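Local atomic coordinates of transcriptional regulator, AraC family (Pseudomonas putida, PDB entry 3GRA), a protein that probably binds specific DNA sequences as a transcription factor, the present chain being its DJ-1/PfpI-like domain rather than its DNA-binding part. Residues T30-L33 with D37-Q40. Residues are numbered along the deposited sequence; the frame is centred on the assembly and turned at random.
Sequences TANL and DSFQ
Asn32, near the C-terminal end of helix 18-34, reads the backbone of Ser38 and Phe39 with both ends of its carboxamide, a worked example of how one amide side chain can tie a helix to the strand that follows it. Its CG lies beside the backbone N and anti to the carbonyl carbon (chi1 -74°), which carries the amide across to residues 37-40. OD1 takes two N-H groups. That of Ser38 (N to OD1 2.8 Å) arrives almost head-on to the carbonyl, in a bent bond. That of Phe39 (N to OD1 3.0 Å) is straighter and lies in the carbonyl plane on a lone pair. ND2 donates a hydrogen bond to Phe39 O at 3.2 Å, somewhat out of the amide plane, so that donor and acceptor together fix which way round the amide sits. A leucine here would probably leave the N-H groups of Ser38 and Phe39 and the carbonyl of Phe39 without these partners. Alongside, the methyl of Ala31 meets the Phe39 ring edge-on, in its plane, with CB 3.7 Å from CE2. The contact closes the helix-to-strand turn of a beta-alpha-beta unit (strand 6-12, helix 18-34, strand 39-45) in the mostly parallel central sheet of the DJ-1/PfpI-family domain; Ser38 OG bonds to Arg35 O within that turn, while Phe39 also packs on Val172 and Leu175 of helix 161-176 and on Tyr6 of the adjoining parallel strand.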
ATOM      1  N   THR A  30      -4.719  -5.989 -11.397  1.00 41.31           N
ATOM      2  CA  THR A  30      -6.048  -6.504 -11.694  1.00 42.78           C
ATOM      3  C   THR A  30      -6.339  -6.376 -13.191  1.00 44.24           C
ATOM      4  O   THR A  30      -6.986  -7.240 -13.782  1.00 44.35           O
ATOM      5  CB  THR A  30      -7.122  -5.744 -10.895  1.00 42.91           C
ATOM      6  OG1 THR A  30      -6.846  -5.877  -9.498  1.00 42.20           O
ATOM      7  CG2 THR A  30      -8.517  -6.297 -11.184  1.00 42.15           C
ATOM      8  N   ALA A  31      -5.848  -5.302 -13.800  1.00 43.99           N
ATOM      9  CA  ALA A  31      -6.055  -5.094 -15.223  1.00 45.64           C
ATOM     10  C   ALA A  31      -5.444  -6.274 -15.958  1.00 47.52           C
ATOM     11  O   ALA A  31      -6.050  -6.823 -16.876  1.00 47.26           O
ATOM     12  CB  ALA A  31      -5.404  -3.794 -15.682  1.00 42.21           C
ATOM     13  N   ASN A  32      -4.238  -6.655 -15.546  1.00 49.94           N
ATOM     14  CA  ASN A  32      -3.528  -7.780 -16.150  1.00 52.07           C
ATOM     15  C   ASN A  32      -4.270  -9.092 -15.924  1.00 53.30           C
ATOM     16  O   ASN A  32      -4.229  -9.992 -16.763  1.00 54.33           O
ATOM     17  CB  ASN A  32      -2.120  -7.912 -15.560  1.00 50.04           C
ATOM     18  CG  ASN A  32      -1.174  -6.849 -16.062  1.00 47.10           C
ATOM     19  OD1 ASN A  32      -1.247  -6.432 -17.218  1.00 47.21           O
ATOM     20  ND2 ASN A  32      -0.265  -6.417 -15.202  1.00 46.09           N
ATOM     21  N   LEU A  33      -4.935  -9.192 -14.779  1.00 54.18           N
ATOM     22  CA  LEU A  33      -5.683 -10.388 -14.416  1.00 55.03           C
ATOM     23  C   LEU A  33      -6.752 -10.706 -15.466  1.00 56.17           C
ATOM     24  O   LEU A  33      -7.033 -11.872 -15.744  1.00 54.86           O
ATOM     25  CB  LEU A  33      -6.353 -10.188 -13.055  1.00 55.30           C
ATOM     26  CG  LEU A  33      -6.541 -11.433 -12.186  1.00 56.34           C
ATOM     27  CD1 LEU A  33      -5.296 -11.623 -11.331  1.00 57.11           C
ATOM     28  CD2 LEU A  33      -7.762 -11.289 -11.295  1.00 57.20           C
ATOM     29  N   ASP A  37      -0.539  -9.057 -19.859  1.00 58.13           N
ATOM     30  CA  ASP A  37       0.510  -8.086 -20.157  1.00 57.71           C
ATOM     31  C   ASP A  37       0.040  -6.718 -20.646  1.00 54.73           C
ATOM     32  O   ASP A  37       0.550  -6.183 -21.632  1.00 54.08           O
ATOM     33  CB  ASP A  37       1.527  -8.673 -21.147  1.00 61.30           C
ATOM     34  CG  ASP A  37       0.897  -9.087 -22.454  1.00 63.47           C
ATOM     35  OD1 ASP A  37       0.229  -8.241 -23.088  1.00 64.46           O
ATOM     36  OD2 ASP A  37       1.076 -10.261 -22.846  1.00 65.25           O
ATOM     37  N   SER A  38      -0.934  -6.150 -19.949  1.00 51.13           N
ATOM     38  CA  SER A  38      -1.418  -4.827 -20.312  1.00 48.41           C
ATOM     39  C   SER A  38      -0.432  -3.817 -19.726  1.00 44.06           C
ATOM     40  O   SER A  38      -0.165  -2.779 -20.321  1.00 42.24           O
ATOM     41  CB  SER A  38      -2.812  -4.589 -19.732  1.00 48.78           C
ATOM     42  OG  SER A  38      -3.734  -5.546 -20.218  1.00 50.69           O
ATOM     43  N   PHE A  39       0.127  -4.155 -18.567  1.00 40.77           N
ATOM     44  CA  PHE A  39       1.076  -3.279 -17.871  1.00 38.34           C
ATOM     45  C   PHE A  39       2.294  -4.002 -17.282  1.00 36.77           C
ATOM     46  O   PHE A  39       2.193  -5.135 -16.818  1.00 35.01           O
ATOM     47  CB  PHE A  39       0.382  -2.570 -16.700  1.00 35.09           C
ATOM     48  CG  PHE A  39      -0.774  -1.703 -17.094  1.00 33.71           C
ATOM     49  CD1 PHE A  39      -0.564  -0.458 -17.661  1.00 34.37           C
ATOM     50  CD2 PHE A  39      -2.079  -2.120 -16.863  1.00 32.42           C
ATOM     51  CE1 PHE A  39      -1.630   0.361 -17.988  1.00 34.45           C
ATOM     52  CE2 PHE A  39      -3.152  -1.306 -17.190  1.00 31.65           C
ATOM     53  CZ  PHE A  39      -2.929  -0.063 -17.752  1.00 30.80           C
ATOM     54  N   GLN A  40       3.425  -3.304 -17.281  1.00 36.73           N
ATOM     55  CA  GLN A  40       4.671  -3.781 -16.680  1.00 37.02           C
ATOM     56  C   GLN A  40       5.074  -2.637 -15.741  1.00 35.83           C
ATOM     57  O   GLN A  40       5.163  -1.481 -16.163  1.00 35.35           O
ATOM     58  CB  GLN A  40       5.774  -3.979 -17.723  1.00 37.69           C
ATOM     59  CG  GLN A  40       5.408  -4.896 -18.864  1.00 43.02           C
ATOM     60  CD  GLN A  40       6.571  -5.117 -19.813  1.00 45.10           C
ATOM     61  OE1 GLN A  40       7.458  -5.929 -19.545  1.00 46.02           O
ATOM     62  NE2 GLN A  40       6.578  -4.386 -20.927  1.00 43.90           N
TER